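Local atomic coordinates of bifunctional protein PutA (PDB entry 5UR2), a protein that probably couples proline dehydrogenase, working with FAD, to the NAD-dependent oxidation of L-glutamate gamma-semialdehyde to L-glutamate in proline breakdown. Residues B[593-604]-B[643-654]; B[889-897]-B[914-922]. All coordinates share one frame; numbering follows the deposited sequence.

Contact 1: residues B[593-604]-B[643-654]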
loop_
_atom_site.group_PDB
_atom_site.type_symbol
_atom_site.label_atom_id
_atom_site.label_comp_id
_atom_site.label_asym_id
_atom_site.label_seq_id
_atom_site.Cartn_x
_atom_site.Cartn_y
_atom_site.Cartn_z
ATOM N N ASP B 593 20.307 19.719 2.714
ATOM C CA ASP B 593 20.827 18.361 2.544
ATOM C C ASP B 593 20.751 17.569 3.844
ATOM O O ASP B 593 20.345 16.400 3.847
ATOM C CB ASP B 593 22.266 18.393 2.023
ATOM C CG ASP B 593 22.653 17.088 1.293
ATOM O OD1 ASP B 593 22.392 16.996 0.084
ATOM O OD2 ASP B 593 23.173 16.141 1.928
ATOM N N ILE B 594 21.147 18.187 4.959
ATOM C CA ILE B 594 21.051 17.512 6.252
ATOM C C ILE B 594 19.594 17.203 6.584
ATOM O O ILE B 594 19.268 16.112 7.083
ATOM C CB ILE B 594 21.703 18.357 7.361
ATOM C CG1 ILE B 594 23.079 18.873 6.931
ATOM C CG2 ILE B 594 21.791 17.562 8.633
ATOM C CD1 ILE B 594 24.011 17.825 6.379
ATOM N N GLY B 595 18.696 18.160 6.326
ATOM C CA GLY B 595 17.287 17.922 6.614
ATOM C C GLY B 595 16.730 16.750 5.823
ATOM O O GLY B 595 15.992 15.915 6.357
ATOM N N GLU B 596 17.077 16.676 4.540
ATOM C CA GLU B 596 16.626 15.556 3.722
ATOM C C GLU B 596 17.182 14.235 4.250
ATOM O O GLU B 596 16.459 13.230 4.281
ATOM C CB GLU B 596 17.016 15.786 2.257
ATOM C CG GLU B 596 16.421 14.766 1.259
ATOM C CD GLU B 596 16.801 15.040 -0.205
ATOM O OE1 GLU B 596 17.130 14.085 -0.919
ATOM O OE2 GLU B 596 16.754 16.194 -0.656
ATOM N N ALA B 597 18.452 14.221 4.698
ATOM C CA ALA B 597 19.034 12.986 5.224
ATOM C C ALA B 597 18.298 12.527 6.468
ATOM O O ALA B 597 17.989 11.339 6.617
ATOM C CB ALA B 597 20.528 13.162 5.540
ATOM N N ILE B 598 18.008 13.458 7.370
ATOM C CA ILE B 598 17.219 13.131 8.552
ATOM C C ILE B 598 15.841 12.624 8.141
ATOM O O ILE B 598 15.331 11.641 8.693
ATOM C CB ILE B 598 17.133 14.366 9.461
ATOM C CG1 ILE B 598 18.518 14.656 10.026
ATOM C CG2 ILE B 598 16.065 14.195 10.595
ATOM C CD1 ILE B 598 18.660 16.065 10.624
ATOM N N ASP B 599 15.241 13.270 7.142
ATOM C CA ASP B 599 13.912 12.881 6.683
ATOM C C ASP B 599 13.896 11.450 6.160
ATOM O O ASP B 599 12.955 10.703 6.441
ATOM C CB ASP B 599 13.412 13.847 5.598
ATOM C CG ASP B 599 12.969 15.200 6.152
ATOM O OD1 ASP B 599 12.786 15.326 7.396
ATOM O OD2 ASP B 599 12.768 16.138 5.326
ATOM N N PHE B 600 14.905 11.066 5.363
ATOM C CA PHE B 600 14.985 9.688 4.863
ATOM C C PHE B 600 15.018 8.691 6.017
ATOM O O PHE B 600 14.281 7.693 6.022
ATOM C CB PHE B 600 16.226 9.514 3.971
ATOM C CG PHE B 600 16.054 10.007 2.547
ATOM C CD1 PHE B 600 14.896 9.719 1.821
ATOM C CD2 PHE B 600 17.065 10.732 1.928
ATOM C CE1 PHE B 600 14.736 10.161 0.506
ATOM C CE2 PHE B 600 16.923 11.192 0.596
ATOM C CZ PHE B 600 15.749 10.901 -0.105
ATOM N N CYS B 601 15.878 8.954 7.006
ATOM C CA CYS B 601 15.963 8.129 8.203
ATOM C C CYS B 601 14.597 7.934 8.839
ATOM O O CYS B 601 14.142 6.802 9.059
ATOM C CB CYS B 601 16.905 8.782 9.215
ATOM S SG CYS B 601 18.638 8.728 8.784
ATOM N N ARG B 602 13.932 9.042 9.164
ATOM C CA ARG B 602 12.679 8.927 9.899
ATOM C C ARG B 602 11.584 8.314 9.036
ATOM O O ARG B 602 10.790 7.506 9.524
ATOM C CB ARG B 602 12.253 10.300 10.428
ATOM C CG ARG B 602 13.314 10.925 11.299
ATOM C CD ARG B 602 12.662 11.634 12.453
ATOM N NE ARG B 602 13.615 12.428 13.216
ATOM C CZ ARG B 602 14.384 11.958 14.192
ATOM N NH1 ARG B 602 14.353 10.671 14.528
ATOM N NH2 ARG B 602 15.196 12.786 14.839
ATOM N N TYR B 603 11.537 8.671 7.748
ATOM C CA TYR B 603 10.482 8.157 6.878
ATOM C C TYR B 603 10.637 6.657 6.641
ATOM O O TYR B 603 9.664 5.900 6.737
ATOM C CB TYR B 603 10.485 8.913 5.559
ATOM C CG TYR B 603 9.376 8.540 4.595
ATOM C CD1 TYR B 603 8.162 9.230 4.598
ATOM C CD2 TYR B 603 9.551 7.521 3.656
ATOM C CE1 TYR B 603 7.131 8.908 3.682
ATOM C CE2 TYR B 603 8.542 7.189 2.753
ATOM C CZ TYR B 603 7.335 7.885 2.766
ATOM O OH TYR B 603 6.347 7.556 1.868
ATOM N N TYR B 604 11.849 6.197 6.330
ATOM C CA TYR B 604 11.981 4.767 6.084
ATOM C C TYR B 604 11.831 3.994 7.385
ATOM O O TYR B 604 11.298 2.881 7.376
ATOM C CB TYR B 604 13.309 4.449 5.378
ATOM C CG TYR B 604 13.383 5.082 3.995
ATOM C CD1 TYR B 604 12.258 5.128 3.172
ATOM C CD2 TYR B 604 14.558 5.682 3.540
ATOM C CE1 TYR B 604 12.300 5.714 1.913
ATOM C CE2 TYR B 604 14.618 6.291 2.287
ATOM C CZ TYR B 604 13.478 6.307 1.479
ATOM O OH TYR B 604 13.520 6.904 0.241
ATOM N N PHE B 643 24.128 15.576 -3.687
ATOM C CA PHE B 643 23.443 15.614 -2.393
ATOM C C PHE B 643 24.209 14.643 -1.507
ATOM O O PHE B 643 23.758 13.511 -1.275
ATOM C CB PHE B 643 21.960 15.265 -2.501
ATOM C CG PHE B 643 21.137 16.341 -3.147
ATOM C CD1 PHE B 643 21.064 16.440 -4.526
ATOM C CD2 PHE B 643 20.447 17.263 -2.373
ATOM C CE1 PHE B 643 20.316 17.445 -5.134
ATOM C CE2 PHE B 643 19.690 18.273 -2.968
ATOM C CZ PHE B 643 19.636 18.362 -4.361
ATOM N N PRO B 644 25.366 15.063 -0.989
ATOM C CA PRO B 644 26.382 14.087 -0.552
ATOM C C PRO B 644 26.033 13.328 0.718
ATOM O O PRO B 644 26.563 12.228 0.903
ATOM C CB PRO B 644 27.644 14.946 -0.382
ATOM C CG PRO B 644 27.126 16.331 -0.120
ATOM C CD PRO B 644 25.842 16.456 -0.897
ATOM N N LEU B 645 25.168 13.851 1.591
ATOM C CA LEU B 645 24.712 13.065 2.739
ATOM C C LEU B 645 23.328 12.474 2.515
ATOM O O LEU B 645 23.103 11.300 2.836
ATOM C CB LEU B 645 24.693 13.910 4.027
ATOM C CG LEU B 645 24.385 13.222 5.372
ATOM C CD1 LEU B 645 25.542 12.284 5.784
ATOM C CD2 LEU B 645 24.062 14.208 6.485
ATOM N N ALA B 646 22.407 13.263 1.944
ATOM C CA ALA B 646 20.996 12.888 1.901
ATOM C C ALA B 646 20.763 11.647 1.036
ATOM O O ALA B 646 20.166 10.668 1.492
ATOM C CB ALA B 646 20.147 14.072 1.413
ATOM N N ILE B 647 21.205 11.672 -0.225
ATOM C CA ILE B 647 20.904 10.557 -1.121
ATOM C C ILE B 647 21.603 9.284 -0.640
ATOM O O ILE B 647 20.984 8.224 -0.512
ATOM C CB ILE B 647 21.272 10.917 -2.569
ATOM C CG1 ILE B 647 20.291 11.986 -3.087
ATOM C CG2 ILE B 647 21.267 9.657 -3.441
ATOM C CD1 ILE B 647 20.484 12.423 -4.558
ATOM N N LEU B 648 22.890 9.395 -0.322
ATOM C CA LEU B 648 23.629 8.291 0.273
ATOM C C LEU B 648 22.921 7.754 1.520
ATOM O O LEU B 648 22.721 6.543 1.656
ATOM C CB LEU B 648 25.055 8.755 0.603
ATOM C CG LEU B 648 25.928 7.765 1.372
ATOM C CD1 LEU B 648 26.180 6.499 0.555
ATOM C CD2 LEU B 648 27.228 8.411 1.829
ATOM N N ALA B 649 22.514 8.643 2.436
ATOM C CA ALA B 649 21.848 8.169 3.658
ATOM C C ALA B 649 20.509 7.490 3.362
ATOM O O ALA B 649 20.163 6.477 3.988
ATOM C CB ALA B 649 21.639 9.318 4.640
ATOM N N GLY B 650 19.732 8.041 2.427
ATOM C CA GLY B 650 18.464 7.414 2.067
ATOM C C GLY B 650 18.639 6.002 1.518
ATOM O O GLY B 650 17.885 5.088 1.861
ATOM N N MET B 651 19.613 5.812 0.624
ATOM C CA MET B 651 19.877 4.472 0.097
ATOM C C MET B 651 20.305 3.528 1.217
ATOM O O MET B 651 19.778 2.416 1.343
ATOM C CB MET B 651 20.958 4.530 -0.991
ATOM C CG MET B 651 20.581 5.272 -2.277
ATOM S SD MET B 651 22.072 5.575 -3.289
ATOM C CE MET B 651 21.379 5.732 -4.925
ATOM N N VAL B 652 21.230 3.977 2.074
ATOM C CA VAL B 652 21.792 3.106 3.107
ATOM C C VAL B 652 20.740 2.745 4.154
ATOM O O VAL B 652 20.640 1.581 4.572
ATOM C CB VAL B 652 23.029 3.762 3.758
ATOM C CG1 VAL B 652 23.501 2.955 4.982
ATOM C CG2 VAL B 652 24.164 3.839 2.773
ATOM N N THR B 653 19.976 3.738 4.638
ATOM C CA THR B 653 19.007 3.441 5.692
ATOM C C THR B 653 17.833 2.636 5.154
ATOM O O THR B 653 17.306 1.760 5.857
ATOM C CB THR B 653 18.498 4.713 6.376
ATOM O OG1 THR B 653 17.915 5.593 5.410
ATOM C CG2 THR B 653 19.606 5.423 7.103
ATOM N N ALA B 654 17.393 2.917 3.921
ATOM C CA ALA B 654 16.313 2.114 3.353
ATOM C C ALA B 654 16.734 0.656 3.255
ATOM O O ALA B 654 16.027 -0.237 3.728
ATOM C CB ALA B 654 15.893 2.638 1.975
#
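Asp-593 and the backbone of Leu-645 and Ala-646 join two nearly parallel helices of the aldehyde dehydrogenase fold, whose segment axes approach to 8.1 Å at 9°. The polar link is a carboxylate at the start of helix 646-657: OD2 of Asp-593 accepts from N of Leu-645 (3.1 Å) and N of Ala-646 (3.0 Å), on the syn side but from opposite faces of the carboxylate plane. CG lies anti to the backbone N (chi1 -156°), which carries the group across to these amides. Gln-579 also donates to OD2, while Lys-585 forms a salt bridge with OD1, so the buried carboxylate's charge is probably offset.

Small residues account for the close apolar packing. Ala-646 is a knob in the hole formed by Asp-593, Glu-596, Ala-597 and Phe-600, with its CB 3.7 Å from CB of Glu-596. Ala-597 CB also meets CD2 of Leu-645 (3.8 Å). Farther along, Gly-650 makes room for the Phe-600 ring, whose CG lies 3.6 Å from the glycine CA.

Aromatic contact continues at Tyr-604, its hydroxyl hydrogen-bonded to N of Gly-956. The methyl CB of Ala-654 makes a CH-pi contact over one face of the Tyr-604 ring, 4.0 Å from its centroid.

Contact 2: residues B[889-897]-B[914-922]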
loop_
_atom_site.group_PDB
_atom_site.type_symbol
_atom_site.label_atom_id
_atom_site.label_comp_id
_atom_site.label_asym_id
_atom_site.label_seq_id
_atom_site.Cartn_x
_atom_site.Cartn_y
_atom_site.Cartn_z
ATOM N N LEU B 889 0.664 26.515 -26.416
ATOM C CA LEU B 889 0.846 25.413 -25.473
ATOM C C LEU B 889 1.082 24.089 -26.193
ATOM O O LEU B 889 1.806 23.229 -25.680
ATOM C CB LEU B 889 -0.356 25.303 -24.532
ATOM C CG LEU B 889 -0.199 24.341 -23.341
ATOM C CD1 LEU B 889 0.975 24.713 -22.430
ATOM C CD2 LEU B 889 -1.479 24.293 -22.542
ATOM N N ASP B 890 0.470 23.900 -27.365
ATOM C CA ASP B 890 0.727 22.706 -28.168
ATOM C C ASP B 890 2.222 22.508 -28.413
ATOM O O ASP B 890 2.780 21.442 -28.126
ATOM C CB ASP B 890 -0.006 22.796 -29.508
ATOM C CG ASP B 890 -1.464 22.403 -29.413
ATOM O OD1 ASP B 890 -1.883 21.877 -28.359
ATOM O OD2 ASP B 890 -2.181 22.610 -30.417
ATOM N N GLN B 891 2.881 23.530 -28.980
ATOM C CA GLN B 891 4.304 23.409 -29.279
ATOM C C GLN B 891 5.130 23.339 -28.000
ATOM O O GLN B 891 6.157 22.647 -27.956
ATOM C CB GLN B 891 4.769 24.576 -30.155
ATOM C CG GLN B 891 6.194 24.400 -30.684
ATOM C CD GLN B 891 6.683 25.571 -31.520
ATOM O OE1 GLN B 891 6.193 26.694 -31.397
ATOM N NE2 GLN B 891 7.657 25.309 -32.381
ATOM N N ALA B 892 4.700 24.047 -26.953
ATOM C CA ALA B 892 5.441 24.036 -25.700
ATOM C C ALA B 892 5.496 22.633 -25.118
ATOM O O ALA B 892 6.550 22.179 -24.655
ATOM C CB ALA B 892 4.805 25.008 -24.705
ATOM N N LEU B 893 4.370 21.925 -25.153
ATOM C CA LEU B 893 4.343 20.566 -24.647
ATOM C C LEU B 893 5.153 19.631 -25.540
ATOM O O LEU B 893 5.929 18.811 -25.031
ATOM C CB LEU B 893 2.887 20.114 -24.508
ATOM C CG LEU B 893 2.241 20.777 -23.280
ATOM C CD1 LEU B 893 0.713 20.638 -23.229
ATOM C CD2 LEU B 893 2.848 20.185 -22.055
ATOM N N ASP B 894 5.027 19.780 -26.869
ATOM C CA ASP B 894 5.795 18.956 -27.806
ATOM C C ASP B 894 7.287 19.078 -27.539
ATOM O O ASP B 894 8.003 18.070 -27.462
ATOM C CB ASP B 894 5.508 19.358 -29.256
ATOM C CG ASP B 894 4.119 18.952 -29.733
ATOM O OD1 ASP B 894 3.466 18.101 -29.087
ATOM O OD2 ASP B 894 3.693 19.486 -30.785
ATOM N N ILE B 895 7.772 20.313 -27.409
ATOM C CA ILE B 895 9.178 20.527 -27.089
ATOM C C ILE B 895 9.510 19.946 -25.723
ATOM O O ILE B 895 10.533 19.268 -25.553
ATOM C CB ILE B 895 9.530 22.024 -27.178
ATOM C CG1 ILE B 895 9.443 22.481 -28.634
ATOM C CG2 ILE B 895 10.912 22.289 -26.596
ATOM C CD1 ILE B 895 9.561 23.966 -28.806
ATOM N N ALA B 896 8.642 20.177 -24.732
ATOM C CA ALA B 896 8.953 19.691 -23.393
ATOM C C ALA B 896 9.080 18.176 -23.376
ATOM O O ALA B 896 9.910 17.635 -22.641
ATOM C CB ALA B 896 7.892 20.160 -22.393
ATOM N N ASN B 897 8.303 17.485 -24.203
ATOM C CA ASN B 897 8.267 16.031 -24.235
ATOM C C ASN B 897 9.296 15.408 -25.178
ATOM O O ASN B 897 9.335 14.182 -25.293
ATOM C CB ASN B 897 6.865 15.565 -24.641
ATOM C CG ASN B 897 5.856 15.734 -23.532
ATOM O OD1 ASN B 897 6.184 15.641 -22.341
ATOM N ND2 ASN B 897 4.619 16.007 -23.911
ATOM N N ASN B 914 -5.255 25.192 -19.329
ATOM C CA ASN B 914 -3.855 24.968 -19.669
ATOM C C ASN B 914 -3.156 24.171 -18.574
ATOM O O ASN B 914 -2.352 23.277 -18.863
ATOM C CB ASN B 914 -3.156 26.312 -19.904
ATOM C CG ASN B 914 -3.548 26.953 -21.230
ATOM O OD1 ASN B 914 -4.364 26.407 -21.975
ATOM N ND2 ASN B 914 -2.979 28.126 -21.524
ATOM N N ILE B 915 -3.461 24.470 -17.310
ATOM C CA ILE B 915 -2.883 23.711 -16.206
ATOM C C ILE B 915 -3.295 22.246 -16.293
ATOM O O ILE B 915 -2.476 21.343 -16.088
ATOM C CB ILE B 915 -3.276 24.340 -14.853
ATOM C CG1 ILE B 915 -2.531 25.662 -14.645
ATOM C CG2 ILE B 915 -2.971 23.382 -13.681
ATOM C CD1 ILE B 915 -3.017 26.496 -13.444
ATOM N N ASN B 916 -4.564 21.979 -16.605
ATOM C CA ASN B 916 -4.978 20.582 -16.723
ATOM C C ASN B 916 -4.290 19.881 -17.894
ATOM O O ASN B 916 -3.902 18.712 -17.775
ATOM C CB ASN B 916 -6.497 20.483 -16.835
ATOM C CG ASN B 916 -7.186 20.706 -15.496
ATOM O OD1 ASN B 916 -6.595 20.481 -14.429
ATOM N ND2 ASN B 916 -8.438 21.141 -15.542
ATOM N N ARG B 917 -4.114 20.571 -19.029
ATOM C CA ARG B 917 -3.426 19.948 -20.165
ATOM C C ARG B 917 -2.012 19.525 -19.795
ATOM O O ARG B 917 -1.571 18.424 -20.151
ATOM C CB ARG B 917 -3.374 20.895 -21.370
ATOM C CG ARG B 917 -4.636 20.946 -22.178
ATOM C CD ARG B 917 -4.345 21.525 -23.547
ATOM N NE ARG B 917 -3.460 20.656 -24.332
ATOM C CZ ARG B 917 -2.845 21.046 -25.444
ATOM N NH1 ARG B 917 -3.015 22.283 -25.890
ATOM N NH2 ARG B 917 -2.068 20.207 -26.113
ATOM N N VAL B 918 -1.285 20.393 -19.087
ATOM C CA VAL B 918 0.065 20.070 -18.659
ATOM C C VAL B 918 0.034 18.870 -17.724
ATOM O O VAL B 918 0.886 17.974 -17.808
ATOM C CB VAL B 918 0.728 21.298 -17.997
ATOM C CG1 VAL B 918 2.104 20.934 -17.369
ATOM C CG2 VAL B 918 0.903 22.426 -19.012
ATOM N N LYS B 919 -0.931 18.843 -16.799
ATOM C CA LYS B 919 -1.048 17.701 -15.899
ATOM C C LYS B 919 -1.238 16.404 -16.671
ATOM O O LYS B 919 -0.642 15.380 -16.332
ATOM C CB LYS B 919 -2.196 17.908 -14.921
ATOM C CG LYS B 919 -1.863 18.827 -13.756
ATOM C CD LYS B 919 -3.143 19.077 -12.978
ATOM C CE LYS B 919 -2.948 19.997 -11.802
ATOM N NZ LYS B 919 -4.290 20.398 -11.277
ATOM N N GLU B 920 -2.052 16.431 -17.718
ATOM C CA GLU B 920 -2.360 15.207 -18.445
ATOM C C GLU B 920 -1.352 14.879 -19.536
ATOM O O GLU B 920 -1.344 13.741 -20.006
ATOM C CB GLU B 920 -3.762 15.280 -19.073
ATOM C CG GLU B 920 -4.906 15.269 -18.060
ATOM N N GLU B 921 -0.545 15.843 -19.996
ATOM C CA GLU B 921 0.286 15.631 -21.180
ATOM C C GLU B 921 1.787 15.794 -20.969
ATOM O O GLU B 921 2.556 15.320 -21.810
ATOM C CB GLU B 921 -0.131 16.582 -22.317
ATOM C CG GLU B 921 -1.562 16.439 -22.767
ATOM C CD GLU B 921 -1.959 17.524 -23.759
ATOM O OE1 GLU B 921 -1.131 17.845 -24.644
ATOM O OE2 GLU B 921 -3.080 18.077 -23.644
ATOM N N LEU B 922 2.235 16.470 -19.917
ATOM C CA LEU B 922 3.670 16.618 -19.710
ATOM C C LEU B 922 4.217 15.314 -19.148
ATOM O O LEU B 922 3.778 14.875 -18.082
ATOM C CB LEU B 922 3.971 17.783 -18.770
ATOM C CG LEU B 922 5.459 18.078 -18.585
ATOM C CD1 LEU B 922 6.114 18.336 -19.943
ATOM C CD2 LEU B 922 5.632 19.283 -17.664
#
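Leu-889 and Leu-893 reach across to Val-918 and form the packed side of a helix pair from two successive beta-alpha-beta crossovers of the aldehyde dehydrogenase fold. The crossovers share strand 901-908, which is parallel to strand 751-755, whose Ile-754 touches Leu-893. The segment axes come no closer than 11.2 Å and cross at -25°, a separation bridged by side chains. Those of Leu-889 and Val-918 cross at about a right angle, CD1 of Leu-889 lying 4.1 Å from CG2 of Val-918. Leu-889 and Asn-914 run past each other in opposite directions, CD2 touching the amide, whose ND2 is hydrogen-bonded to OD2 of Asp-756. At the C-terminal ends the fit is closer: CB of Ala-896 lies 3.5 Å from CD1 of Leu-922.

The solvent side is held instead by charge. Arg-917, bent at chi3, turns its guanidinium between two acids. Toward Asp-890, an exposed residue, NH1 and NH2 both donate end-on to the single atom OD1, at 2.7 and 2.8 Å; the carboxylate and guanidinium planes stand 73° apart. Glu-921, one helical turn on, is gripped side-on: NE reaches OE2 at 2.7 Å in a nearly straight bond (174°), and NH2 reaches OE1. These bonds probably fix the guanidinium's rotation. CD1 of Leu-893 lies over one of its faces, offset toward the rim, and also touches OE1 of Glu-921, so the apolar layer borders directly on the network.

Asn-897 closes the far end. Its OD1 accepts from N of Glu-923, and its ND2 donates to O of Glu-921 at 3.0 Å, tilted from that carbonyl plane.

Overall arrangement
Both contacts belong to the aldehyde dehydrogenase part of the chain, with centres 33 Å apart and nearest atoms about 19 Å apart. They come in series and belong to different sheets: in contact 1, helix 646-657 joins parallel strands 623-638 and 661-665, whereas the helices of contact 2 pack by the sheet holding strands 751-755, 783-789, 880-886 and 901-908. Contact 1 is buried and near the probable catalytic centre, the side chain of Ile-647 lying about 5 Å from that of Glu-746 and about 7 Å from that of Cys-780. Contact 2 is away from these sites; beside it, Lys-919 forms a salt bridge with Glu-972 of the second subunit, placing helix 912-921 at the dimer interface.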